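Local coordinates for putative exported protein (Bordetella pertussis, PDB 2DVZ), which binds glutamate as a periplasmic solute receptor of the Bug family, probably handing it on to a membrane transport system, at residues A[154-159]-A[193-197]; A[161-166]-A[234-238]; A[82-86]-A[149-154]; A[143-148]-A[189-194]; A[117-123]-A[209-215]. Residue numbers count along the deposited sequence, not the author numbering.

Contact 1: A[154-159]-A[193-197]. With GLU (glutamic acid), chain G.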
# COMPACT_ATOMS: atom_id res chain seq x y z
N VAL A 154 6.85 0.10 -2.17
CA VAL A 154 6.23 0.78 -3.30
C VAL A 154 6.29 2.31 -3.27
O VAL A 154 6.26 2.94 -4.32
CB VAL A 154 4.77 0.26 -3.57
CG1 VAL A 154 3.84 0.68 -2.51
CG2 VAL A 154 4.28 0.75 -4.93
N LEU A 155 6.35 2.92 -2.10
CA LEU A 155 6.33 4.37 -2.02
C LEU A 155 7.71 4.97 -2.29
O LEU A 155 7.79 6.06 -2.82
CB LEU A 155 5.69 4.84 -0.70
CG LEU A 155 4.26 4.28 -0.52
CD1 LEU A 155 3.78 4.48 0.88
CD2 LEU A 155 3.28 4.89 -1.54
N HIS A 156 8.79 4.24 -1.94
CA HIS A 156 10.15 4.59 -2.38
C HIS A 156 10.24 4.47 -3.90
O HIS A 156 10.77 5.33 -4.57
CB HIS A 156 11.24 3.72 -1.67
CG HIS A 156 12.65 4.09 -2.06
ND1 HIS A 156 13.71 3.20 -2.01
CD2 HIS A 156 13.17 5.25 -2.55
CE1 HIS A 156 14.81 3.79 -2.43
NE2 HIS A 156 14.53 5.03 -2.75
N LEU A 157 9.73 3.39 -4.46
CA LEU A 157 9.70 3.26 -5.92
C LEU A 157 8.82 4.36 -6.57
O LEU A 157 9.19 4.92 -7.60
CB LEU A 157 9.24 1.85 -6.33
CG LEU A 157 9.29 1.59 -7.84
CD1 LEU A 157 10.77 1.71 -8.38
CD2 LEU A 157 8.70 0.24 -8.16
N MSE A 158 7.69 4.67 -5.96
CA MSE A 158 6.85 5.79 -6.37
C MSE A 158 7.63 7.09 -6.45
O MSE A 158 7.65 7.71 -7.49
CB MSE A 158 5.65 5.93 -5.43
CG MSE A 158 4.56 6.74 -6.01
SE MSE A 158 3.16 7.17 -4.75
CE MSE A 158 2.19 8.50 -5.89
N GLY A 159 8.33 7.46 -5.36
CA GLY A 159 9.14 8.66 -5.33
C GLY A 159 10.21 8.73 -6.41
O GLY A 159 10.45 9.78 -6.99
N ILE A 193 5.52 13.87 0.90
CA ILE A 193 5.30 12.48 1.23
C ILE A 193 4.72 11.80 0.03
O ILE A 193 3.86 12.35 -0.66
CB ILE A 193 4.40 12.29 2.48
CG1 ILE A 193 4.43 10.82 2.97
CG2 ILE A 193 2.96 12.86 2.27
CD1 ILE A 193 3.59 10.51 4.14
N PHE A 194 5.23 10.61 -0.27
CA PHE A 194 4.57 9.71 -1.21
C PHE A 194 3.86 8.68 -0.37
O PHE A 194 4.49 7.99 0.42
CB PHE A 194 5.59 9.07 -2.13
CG PHE A 194 6.13 10.02 -3.17
CD1 PHE A 194 5.57 10.07 -4.45
CD2 PHE A 194 7.18 10.89 -2.86
CE1 PHE A 194 6.06 10.97 -5.40
CE2 PHE A 194 7.68 11.82 -3.83
CZ PHE A 194 7.12 11.85 -5.08
N ASP A 195 2.53 8.61 -0.50
CA ASP A 195 1.75 7.70 0.31
C ASP A 195 0.67 6.96 -0.48
O ASP A 195 0.36 7.29 -1.65
CB ASP A 195 1.11 8.44 1.48
CG ASP A 195 0.76 7.52 2.64
OD1 ASP A 195 1.15 6.33 2.60
OD2 ASP A 195 0.08 7.99 3.59
N ASN A 196 0.13 5.92 0.18
CA ASN A 196 -1.10 5.30 -0.21
C ASN A 196 -2.12 6.18 0.45
O ASN A 196 -1.94 6.61 1.59
CB ASN A 196 -1.21 3.84 0.32
CG ASN A 196 0.16 3.07 0.30
OD1 ASN A 196 0.71 2.76 1.36
ND2 ASN A 196 0.69 2.79 -0.88
N LEU A 197 -3.19 6.47 -0.26
CA LEU A 197 -4.13 7.52 0.14
C LEU A 197 -4.77 7.38 1.54
O LEU A 197 -4.79 8.36 2.28
CB LEU A 197 -5.14 7.81 -1.01
CG LEU A 197 -6.14 8.99 -0.91
CD1 LEU A 197 -5.50 10.34 -0.38
CD2 LEU A 197 -6.86 9.16 -2.24
N GLU G . 3.85 1.11 1.35
CA GLU G . 2.92 0.04 1.75
C GLU G . 2.20 -0.57 0.56
O GLU G . 0.98 -0.52 0.38
CB GLU G . 1.98 0.53 2.85
CG GLU G . 2.71 1.34 3.93
CD GLU G . 2.09 1.25 5.29
OE1 GLU G . 1.07 0.52 5.40
OE2 GLU G . 2.62 1.87 6.28
OXT GLU G . 2.88 -1.22 -0.25
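Helix-on-sheet packing in an α/β domain of the periplasmic binding protein kind places the first turns of helix 154-166 across strand 192-196; the axes of 154-159 and 193-196 approach to 7.7 Å at 132°. Rotamers decide how the faces fit. L155, with chi1 m and chi2 t, reaches over the strand backbone: its CD2 lies 3.5 Å from D195 C, while its CD1 comes within 3.4 Å of the ligand atom GLU N, so one leucine serves both the packing and the glutamate pocket. V154 and N196 border the same ligand. D195 points its CA-to-CB bond away, and its carboxylate is held by S178 and S199 instead. One turn on, the selenomethionine M158 is extended (t, t, t), bringing SE 3.8 Å from F194 CD1, a Met-aromatic contact at the ring edge. F194 adopts chi1 m, and its ring lies under G159: G159 CA sits over the face, 3.6 Å from the F194 ring centroid and only 4° off the normal, a CH-pi contact.

Contact 2: A[161-166]-A[234-238]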
# COMPACT_ATOMS: atom_id res chain seq x y z
N SER A 161 10.31 6.86 -9.26
CA SER A 161 9.57 6.98 -10.53
C SER A 161 9.13 8.41 -10.87
O SER A 161 9.23 8.84 -12.03
CB SER A 161 8.34 6.06 -10.51
OG SER A 161 8.81 4.74 -10.69
N PHE A 162 8.65 9.12 -9.84
CA PHE A 162 8.26 10.50 -9.97
C PHE A 162 9.43 11.39 -10.41
O PHE A 162 9.32 12.22 -11.33
CB PHE A 162 7.72 10.94 -8.60
CG PHE A 162 7.31 12.38 -8.54
CD1 PHE A 162 5.99 12.74 -8.74
CD2 PHE A 162 8.26 13.38 -8.31
CE1 PHE A 162 5.60 14.05 -8.70
CE2 PHE A 162 7.87 14.72 -8.26
CZ PHE A 162 6.53 15.05 -8.44
N LYS A 163 10.55 11.23 -9.71
CA LYS A 163 11.80 11.93 -9.99
C LYS A 163 12.21 11.73 -11.45
O LYS A 163 12.50 12.68 -12.16
CB LYS A 163 12.89 11.44 -9.03
CG LYS A 163 12.71 11.99 -7.67
CD LYS A 163 13.55 11.31 -6.62
CE LYS A 163 15.03 11.46 -6.88
NZ LYS A 163 15.74 10.87 -5.70
N MSE A 164 12.22 10.48 -11.89
CA MSE A 164 12.64 10.14 -13.24
C MSE A 164 11.73 10.74 -14.33
O MSE A 164 12.20 11.23 -15.37
CB MSE A 164 12.72 8.60 -13.34
CG MSE A 164 13.27 8.05 -14.67
SE MSE A 164 15.12 8.65 -14.99
CE MSE A 164 16.06 7.56 -13.62
N ALA A 165 10.42 10.69 -14.09
CA ALA A 165 9.44 11.10 -15.10
C ALA A 165 9.32 12.60 -15.19
O ALA A 165 9.02 13.13 -16.26
CB ALA A 165 8.08 10.49 -14.82
N THR A 166 9.53 13.28 -14.07
CA THR A 166 9.32 14.72 -14.00
C THR A 166 10.66 15.43 -14.09
O THR A 166 10.69 16.62 -14.25
CB THR A 166 8.54 15.19 -12.72
OG1 THR A 166 9.28 14.85 -11.54
CG2 THR A 166 7.16 14.55 -12.61
N PHE A 234 1.17 13.08 -16.50
CA PHE A 234 2.09 11.96 -16.27
C PHE A 234 1.37 10.63 -16.10
O PHE A 234 1.45 10.07 -15.02
CB PHE A 234 3.01 12.27 -15.07
CG PHE A 234 3.85 13.50 -15.30
CD1 PHE A 234 5.07 13.40 -15.95
CD2 PHE A 234 3.36 14.77 -14.94
CE1 PHE A 234 5.85 14.57 -16.21
CE2 PHE A 234 4.11 15.93 -15.20
CZ PHE A 234 5.37 15.83 -15.84
N PRO A 235 0.69 10.13 -17.17
CA PRO A 235 -0.07 8.89 -17.04
C PRO A 235 0.75 7.64 -16.62
O PRO A 235 0.18 6.71 -16.07
CB PRO A 235 -0.72 8.70 -18.45
CG PRO A 235 0.10 9.55 -19.39
CD PRO A 235 0.59 10.70 -18.53
N VAL A 236 2.05 7.61 -16.86
CA VAL A 236 2.90 6.47 -16.43
C VAL A 236 2.87 6.36 -14.91
O VAL A 236 3.05 5.28 -14.36
CB VAL A 236 4.41 6.55 -16.96
CG1 VAL A 236 5.26 7.54 -16.16
CG2 VAL A 236 5.13 5.19 -16.90
N LEU A 237 2.64 7.49 -14.25
CA LEU A 237 2.66 7.53 -12.79
C LEU A 237 1.31 7.18 -12.17
O LEU A 237 1.20 7.01 -10.98
CB LEU A 237 3.16 8.90 -12.31
CG LEU A 237 4.59 9.33 -12.72
CD1 LEU A 237 4.90 10.73 -12.14
CD2 LEU A 237 5.72 8.33 -12.34
N ASN A 238 0.28 7.02 -13.01
CA ASN A 238 -1.07 6.85 -12.52
C ASN A 238 -1.42 5.40 -12.16
O ASN A 238 -2.45 4.87 -12.58
CB ASN A 238 -2.05 7.43 -13.55
CG ASN A 238 -3.37 7.80 -12.94
OD1 ASN A 238 -3.46 8.14 -11.74
ND2 ASN A 238 -4.44 7.73 -13.77
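A short 3-10 turn laid against the last turns of an α-helix shows how a connecting loop can be fastened to an α/β domain by apolar contacts. Residues 161-166 close helix 154-166, with A165 N bonded to S161 O at 3.0 Å. Residues 235-237 form the 3-10 turn between strands 210-215 and 241-248, whose i+3 to i bond, L237 N to F234 O at 2.9 Å, contrasts with the i+4 to i bonds of the helix. The backbones come nearest at F162 and L237, whose CA atoms are 6.9 Å apart, and at A165 and F234, 7.5 Å between CA atoms.

Between them the side chains mesh. L237 enters the helix surface beside S161, F162 and A165: L237 CD1 is 4.1 Å from F162 CD1, and L237 CD2 is 4.0 Å from A165 CB. The small A165 also meets V236, CB to CG1 at 4.3 Å, and lets F234 lie close, with F234 CE1 3.5 Å from A165 O. L134 of helix 130-138 touches F162, T166 and F234. T166 divides its two branches: OG1 donates to F162 O at 2.6 Å, while CG2 stands over the F234 ring face, 3.9 Å from its centroid and 14° off the normal.

Contact 3: A[82-86]-A[149-154]. With GLU (glutamic acid), chain G.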
# COMPACT_ATOMS: atom_id res chain seq x y z
N ALA A 82 -1.26 -8.86 2.00
CA ALA A 82 -0.47 -8.63 0.79
C ALA A 82 -0.50 -7.15 0.49
O ALA A 82 -1.54 -6.50 0.65
CB ALA A 82 -1.02 -9.41 -0.41
N THR A 83 0.65 -6.64 0.05
CA THR A 83 0.81 -5.24 -0.31
C THR A 83 1.69 -5.27 -1.52
O THR A 83 2.37 -6.27 -1.76
CB THR A 83 1.54 -4.44 0.78
OG1 THR A 83 2.88 -4.93 0.90
CG2 THR A 83 0.83 -4.52 2.14
N VAL A 84 1.70 -4.18 -2.29
CA VAL A 84 2.56 -4.12 -3.46
C VAL A 84 4.05 -4.09 -3.06
O VAL A 84 4.91 -4.55 -3.81
CB VAL A 84 2.15 -2.97 -4.47
CG1 VAL A 84 3.10 -2.96 -5.66
CG2 VAL A 84 0.73 -3.19 -5.00
N SER A 85 4.36 -3.54 -1.89
CA SER A 85 5.72 -3.55 -1.38
C SER A 85 6.19 -5.00 -1.22
O SER A 85 7.25 -5.38 -1.69
CB SER A 85 5.82 -2.80 -0.04
OG SER A 85 5.66 -1.40 -0.23
N THR A 86 5.36 -5.80 -0.58
CA THR A 86 5.77 -7.17 -0.20
C THR A 86 5.65 -8.18 -1.35
O THR A 86 6.41 -9.14 -1.41
CB THR A 86 5.05 -7.65 1.09
OG1 THR A 86 3.63 -7.53 0.94
CG2 THR A 86 5.51 -6.83 2.31
N SER A 149 7.40 4.65 3.05
CA SER A 149 7.12 3.59 4.02
C SER A 149 8.24 2.57 4.10
O SER A 149 8.08 1.57 4.77
CB SER A 149 5.84 2.85 3.62
OG SER A 149 6.05 2.19 2.35
N GLY A 150 9.34 2.78 3.37
CA GLY A 150 10.52 1.92 3.44
C GLY A 150 11.31 1.80 2.16
O GLY A 150 10.77 1.91 1.04
N THR A 151 12.61 1.52 2.32
CA THR A 151 13.55 1.49 1.21
C THR A 151 13.20 0.57 0.04
O THR A 151 13.52 0.90 -1.12
CB THR A 151 14.98 1.19 1.68
OG1 THR A 151 15.39 2.28 2.53
CG2 THR A 151 15.95 1.04 0.48
N CYS A 152 12.59 -0.58 0.32
CA CYS A 152 12.30 -1.51 -0.76
C CYS A 152 10.80 -1.61 -1.04
O CYS A 152 10.32 -2.57 -1.67
CB CYS A 152 12.93 -2.89 -0.45
SG CYS A 152 14.76 -2.87 -0.67
N GLY A 153 10.07 -0.58 -0.60
CA GLY A 153 8.64 -0.54 -0.69
C GLY A 153 8.16 0.23 -1.89
O GLY A 153 8.94 0.95 -2.54
N VAL A 154 6.85 0.10 -2.17
CA VAL A 154 6.23 0.78 -3.30
C VAL A 154 6.29 2.31 -3.27
O VAL A 154 6.26 2.94 -4.32
CB VAL A 154 4.77 0.26 -3.57
CG1 VAL A 154 3.84 0.68 -2.51
CG2 VAL A 154 4.28 0.75 -4.93
N GLU G . 3.85 1.11 1.35
CA GLU G . 2.92 0.04 1.75
C GLU G . 2.20 -0.57 0.56
O GLU G . 0.98 -0.52 0.38
CB GLU G . 1.98 0.53 2.85
CG GLU G . 2.71 1.34 3.93
CD GLU G . 2.09 1.25 5.29
OE1 GLU G . 1.07 0.52 5.40
OE2 GLU G . 2.62 1.87 6.28
OXT GLU G . 2.88 -1.22 -0.25
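A single serine hydroxyl joins two parts of the protein and the ligand at once: S85 OG accepts a hydrogen bond from V154 N (2.7 Å, 163°) and donates one to the alpha-carboxylate of the glutamate, at GLU OXT, 2.8 Å away. S85 lies in the first turn of helix 84-93, whose N-cap position is T83, and V154 opens helix 154-166, with G153 as its N-cap. The two helix starts therefore come close, S85 and G153 CA atoms 4.3 Å apart. Such closeness suits glycine, since S85 OG is 3.1 Å from G153 CA and a CB there would clash with that hydroxyl. A type I turn from G150 to G153, closed by G153 N to G150 O at 3.1 Å, brings the chain round from S149. Apolar contact is slight: V84 CG1 and V154 CG2 meet at 4.0 Å. The disulfide between C152 and C93 ties the same turn to the far end of helix 84-93.

S85 N also donates to GLU OXT (3.2 Å), and GLU N donates to S149 OG at 2.6 Å. Alpha-carboxylate and amino group are thus read from different segments, consistent with a binding protein whose two lobes are held closed around its solute.

Contact 4: A[143-148]-A[189-194]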
# COMPACT_ATOMS: atom_id res chain seq x y z
N LYS A 143 17.07 19.87 -2.71
CA LYS A 143 16.79 20.63 -1.49
C LYS A 143 15.57 20.18 -0.69
O LYS A 143 15.47 20.40 0.53
CB LYS A 143 16.63 22.11 -1.83
CG LYS A 143 17.99 22.74 -2.17
CD LYS A 143 17.87 24.12 -2.72
CE LYS A 143 18.17 25.11 -1.66
NZ LYS A 143 18.33 26.42 -2.36
N TYR A 144 14.61 19.55 -1.37
CA TYR A 144 13.42 19.05 -0.69
C TYR A 144 13.63 17.57 -0.44
O TYR A 144 14.35 16.88 -1.19
CB TYR A 144 12.16 19.27 -1.54
CG TYR A 144 11.66 20.71 -1.52
CD1 TYR A 144 10.86 21.15 -0.46
CD2 TYR A 144 11.98 21.62 -2.53
CE1 TYR A 144 10.39 22.45 -0.40
CE2 TYR A 144 11.52 22.93 -2.47
CZ TYR A 144 10.71 23.34 -1.41
OH TYR A 144 10.19 24.61 -1.31
N SER A 145 12.98 17.08 0.61
CA SER A 145 12.98 15.66 0.88
C SER A 145 11.56 15.10 0.99
O SER A 145 10.57 15.83 1.24
CB SER A 145 13.74 15.41 2.17
OG SER A 145 12.98 15.97 3.22
N TYR A 146 11.47 13.79 0.81
CA TYR A 146 10.20 13.11 0.81
C TYR A 146 10.34 11.87 1.65
O TYR A 146 11.42 11.27 1.71
CB TYR A 146 9.76 12.75 -0.62
CG TYR A 146 10.44 11.56 -1.30
CD1 TYR A 146 9.90 10.25 -1.20
CD2 TYR A 146 11.57 11.75 -2.11
CE1 TYR A 146 10.50 9.16 -1.87
CE2 TYR A 146 12.18 10.67 -2.78
CZ TYR A 146 11.63 9.38 -2.67
OH TYR A 146 12.23 8.34 -3.37
N GLY A 147 9.24 11.50 2.28
CA GLY A 147 9.13 10.31 3.08
C GLY A 147 8.45 9.21 2.31
O GLY A 147 7.63 9.45 1.41
N SER A 148 8.85 7.98 2.67
CA SER A 148 8.26 6.75 2.19
C SER A 148 8.00 5.79 3.38
O SER A 148 8.33 6.07 4.55
CB SER A 148 9.19 6.10 1.16
OG SER A 148 10.27 5.43 1.81
N GLN A 189 9.05 17.99 9.06
CA GLN A 189 10.41 17.42 9.10
C GLN A 189 10.78 16.87 7.70
O GLN A 189 11.95 16.75 7.36
CB GLN A 189 10.57 16.35 10.20
CG GLN A 189 10.54 16.92 11.63
CD GLN A 189 9.12 17.19 12.13
OE1 GLN A 189 8.15 16.73 11.52
NE2 GLN A 189 8.99 17.92 13.22
N ILE A 190 9.76 16.57 6.89
CA ILE A 190 9.92 16.29 5.44
C ILE A 190 8.87 17.21 4.80
O ILE A 190 7.83 17.45 5.39
CB ILE A 190 9.70 14.77 5.08
CG1 ILE A 190 8.37 14.28 5.67
CG2 ILE A 190 10.88 13.91 5.57
CD1 ILE A 190 7.99 12.83 5.43
N GLU A 191 9.16 17.74 3.61
CA GLU A 191 8.25 18.67 2.93
C GLU A 191 7.19 17.88 2.11
O GLU A 191 6.04 18.29 1.98
CB GLU A 191 9.06 19.67 2.06
CG GLU A 191 10.17 20.56 2.81
CD GLU A 191 11.49 19.82 3.35
OE1 GLU A 191 11.98 18.82 2.76
OE2 GLU A 191 12.06 20.33 4.39
N LEU A 192 7.62 16.73 1.57
CA LEU A 192 6.82 15.89 0.68
C LEU A 192 6.60 14.52 1.31
O LEU A 192 7.40 14.06 2.16
CB LEU A 192 7.54 15.70 -0.68
CG LEU A 192 7.59 16.77 -1.79
CD1 LEU A 192 8.13 18.19 -1.37
CD2 LEU A 192 8.37 16.24 -2.99
N ILE A 193 5.52 13.87 0.90
CA ILE A 193 5.30 12.48 1.23
C ILE A 193 4.72 11.80 0.03
O ILE A 193 3.86 12.35 -0.66
CB ILE A 193 4.40 12.29 2.48
CG1 ILE A 193 4.43 10.82 2.97
CG2 ILE A 193 2.96 12.86 2.27
CD1 ILE A 193 3.59 10.51 4.14
N PHE A 194 5.23 10.61 -0.27
CA PHE A 194 4.57 9.71 -1.21
C PHE A 194 3.86 8.68 -0.37
O PHE A 194 4.49 7.99 0.42
CB PHE A 194 5.59 9.07 -2.13
CG PHE A 194 6.13 10.02 -3.17
CD1 PHE A 194 5.57 10.07 -4.45
CD2 PHE A 194 7.18 10.89 -2.86
CE1 PHE A 194 6.06 10.97 -5.40
CE2 PHE A 194 7.68 11.82 -3.83
CZ PHE A 194 7.12 11.85 -5.08
O HOH W 1 14.81 20.65 2.97
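Two neighbouring parallel strands, 145-148 and 192-196, illustrate the β-sheet core of an α/β binding-protein domain; the axes of 145-148 and 192-194 approach to 4.4 Å at 32°. Backbone hydrogen bonds set the register, pairing Y146 with L192 and G147 with I193. In the staggered parallel pattern, L192 N donates to S145 O (3.1 Å), G147 N to L192 O (3.2 Å) and F194 N to G147 O (3.2 Å). A weak bond from E191 N also reaches S145 O at 3.4 Å, and Y146 CA makes a CA-H...O contact with L192 O at 3.3 Å.

Aromatic and apolar contacts fill the face bearing Y146 and L192. Their CB atoms are 3.7 Å apart, and the edge of F194 meets the face of Y146 in a T-shaped pair, centroids 4.9 Å apart and planes at 75°. Helix 154-166 lies over this face, where E160 binds the Y146 hydroxyl. On the other face G147 makes space for I190, whose CD1 is 3.6 Å from G147 CA; a CB on G147 would clash with it.

Polar contacts of side chain, backbone and water finish the exposed end. E191 OE1 accepts from S145 N at 2.9 Å and from S145 OG at 3.1 Å, and a water donates to K143 O at 2.5 Å and, weakly, to E191 OE2 at 3.1 Å.

Contact 5: A[117-123]-A[209-215]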
# COMPACT_ATOMS: atom_id res chain seq x y z
N ASN A 117 -2.79 5.88 -4.67
CA ASN A 117 -1.62 6.53 -4.11
C ASN A 117 -1.73 8.06 -4.27
O ASN A 117 -2.60 8.57 -5.01
CB ASN A 117 -0.33 5.98 -4.73
CG ASN A 117 0.04 4.60 -4.22
OD1 ASN A 117 0.99 3.98 -4.72
ND2 ASN A 117 -0.68 4.11 -3.22
N VAL A 118 -0.90 8.79 -3.54
CA VAL A 118 -1.01 10.24 -3.46
C VAL A 118 0.36 10.84 -3.26
O VAL A 118 1.15 10.28 -2.52
CB VAL A 118 -1.97 10.70 -2.31
CG1 VAL A 118 -1.47 10.28 -0.86
CG2 VAL A 118 -2.34 12.21 -2.44
N VAL A 119 0.64 11.96 -3.93
CA VAL A 119 1.80 12.79 -3.56
C VAL A 119 1.24 14.03 -2.84
O VAL A 119 0.41 14.77 -3.38
CB VAL A 119 2.80 13.10 -4.74
CG1 VAL A 119 2.14 13.86 -5.93
CG2 VAL A 119 4.06 13.83 -4.25
N ALA A 120 1.68 14.23 -1.60
CA ALA A 120 1.21 15.33 -0.83
C ALA A 120 2.37 16.17 -0.29
O ALA A 120 3.56 15.71 -0.25
CB ALA A 120 0.27 14.84 0.31
N VAL A 121 2.04 17.41 0.06
CA VAL A 121 3.03 18.32 0.59
C VAL A 121 2.58 18.87 1.95
O VAL A 121 1.39 18.92 2.29
CB VAL A 121 3.48 19.46 -0.42
CG1 VAL A 121 4.13 18.89 -1.62
CG2 VAL A 121 2.33 20.39 -0.82
N ASN A 122 3.56 19.26 2.73
CA ASN A 122 3.28 20.12 3.87
C ASN A 122 2.64 21.44 3.34
O ASN A 122 3.08 21.97 2.32
CB ASN A 122 4.57 20.37 4.69
CG ASN A 122 4.32 21.25 5.90
OD1 ASN A 122 4.25 22.48 5.78
ND2 ASN A 122 4.15 20.62 7.05
N PRO A 123 1.62 21.97 4.03
CA PRO A 123 0.92 23.15 3.51
C PRO A 123 1.76 24.42 3.32
O PRO A 123 1.40 25.29 2.49
CB PRO A 123 -0.19 23.38 4.53
CG PRO A 123 -0.30 22.05 5.34
CD PRO A 123 1.09 21.52 5.33
N LEU A 209 -2.10 18.29 5.40
CA LEU A 209 -1.34 18.07 4.17
C LEU A 209 -2.16 18.58 3.01
O LEU A 209 -3.39 18.61 3.12
CB LEU A 209 -1.01 16.57 3.93
CG LEU A 209 -0.01 15.87 4.89
CD1 LEU A 209 -0.03 14.35 4.66
CD2 LEU A 209 1.40 16.45 4.81
N ARG A 210 -1.47 18.94 1.91
CA ARG A 210 -2.10 19.26 0.63
C ARG A 210 -1.69 18.23 -0.41
O ARG A 210 -0.50 18.05 -0.69
CB ARG A 210 -1.74 20.71 0.18
CG ARG A 210 -1.90 21.03 -1.32
CD ARG A 210 -2.06 22.61 -1.65
NE ARG A 210 -0.80 23.31 -1.37
CZ ARG A 210 -0.50 24.01 -0.27
NH1 ARG A 210 -1.39 24.23 0.68
NH2 ARG A 210 0.73 24.52 -0.16
N ALA A 211 -2.69 17.57 -1.00
CA ALA A 211 -2.45 16.57 -2.03
C ALA A 211 -2.23 17.22 -3.41
O ALA A 211 -3.01 18.09 -3.83
CB ALA A 211 -3.62 15.61 -2.07
N MSE A 212 -1.18 16.80 -4.09
CA MSE A 212 -0.87 17.37 -5.39
C MSE A 212 -1.44 16.60 -6.55
O MSE A 212 -1.84 17.19 -7.56
CB MSE A 212 0.66 17.56 -5.56
CG MSE A 212 1.24 18.65 -4.64
SE MSE A 212 0.62 20.51 -5.00
CE MSE A 212 -0.97 20.55 -3.88
N ALA A 213 -1.44 15.27 -6.42
CA ALA A 213 -2.01 14.34 -7.40
C ALA A 213 -2.31 13.02 -6.71
O ALA A 213 -1.73 12.71 -5.69
CB ALA A 213 -1.04 14.10 -8.55
N ILE A 214 -3.24 12.24 -7.26
CA ILE A 214 -3.56 10.90 -6.75
C ILE A 214 -3.31 9.94 -7.90
O ILE A 214 -3.41 10.34 -9.08
CB ILE A 214 -5.04 10.74 -6.20
CG1 ILE A 214 -6.09 11.09 -7.26
CG2 ILE A 214 -5.25 11.52 -4.92
CD1 ILE A 214 -7.51 10.59 -6.89
N ALA A 215 -2.95 8.70 -7.57
CA ALA A 215 -2.87 7.64 -8.60
C ALA A 215 -4.17 6.79 -8.59
O ALA A 215 -4.44 6.03 -7.68
CB ALA A 215 -1.61 6.79 -8.45
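An extra residue in one strand of an antiparallel pair need not break the fit; here valines of strand 117-121 settle against alanines and the bulge of strand 210-215. On the face carrying V118, A120, A211 and I214, V118 is the bump: its CG2 lodges beside A211 CB at 3.7 Å and I214 CG2 at 3.9 Å. A120 is small enough for its CB to lie 4.0 Å from A211 CA and 4.2 Å from L209 CB. Helix 197-205 closes over this side, with L197 touching both V118 and I214.

On the face of V119, V121 and A213, V119 CG1 rests against both M212 CB (4.0 Å) and A213 CB (4.1 Å). V121 CG1 approaches M212 CG at 4.2 Å, while V121 CG2 borders R210 CB, also at 4.2 Å. Phenylalanines F130 and F133 of helix 130-138 pack on this side. At the edge R210 curls round the strand end, its NH2 donating to P123 O at 2.8 Å and its NE to A127.

The extra residue shows in the hydrogen bonds: V119 N donates to A213 O (3.0 Å), yet V119 O accepts from M212 N (2.7 Å), before V121 and R210 resume the pairing with V121 N to R210 O at 2.7 Å. M212 and A213 together opposite V119 make a classic β bulge, set in the mixed sheet of a periplasmic binding-protein domain.

The contacts run from ligand pocket to periphery. Contacts 1 and 3 are buried, share V154 and both touch the glutamate; contact 3 is mostly polar, whereas contact 1 turns apolar as it leaves the pocket. Contacts 4 and 5 belong to one sheet: strand 192-196, used by contacts 1 and 4, lies between strands 145-148 and 106-121. Contact 5 is largely buried, opening toward the R210-P123 end, while contact 4 passes from a buried end to a solvent-facing one where charge and water enter. Contact 2, partly buried and away from the glutamate pocket, shares helix 154-166 with contact 1, and its F162 packs edge-to-face with F194, the ring that contacts 1 and 4 share.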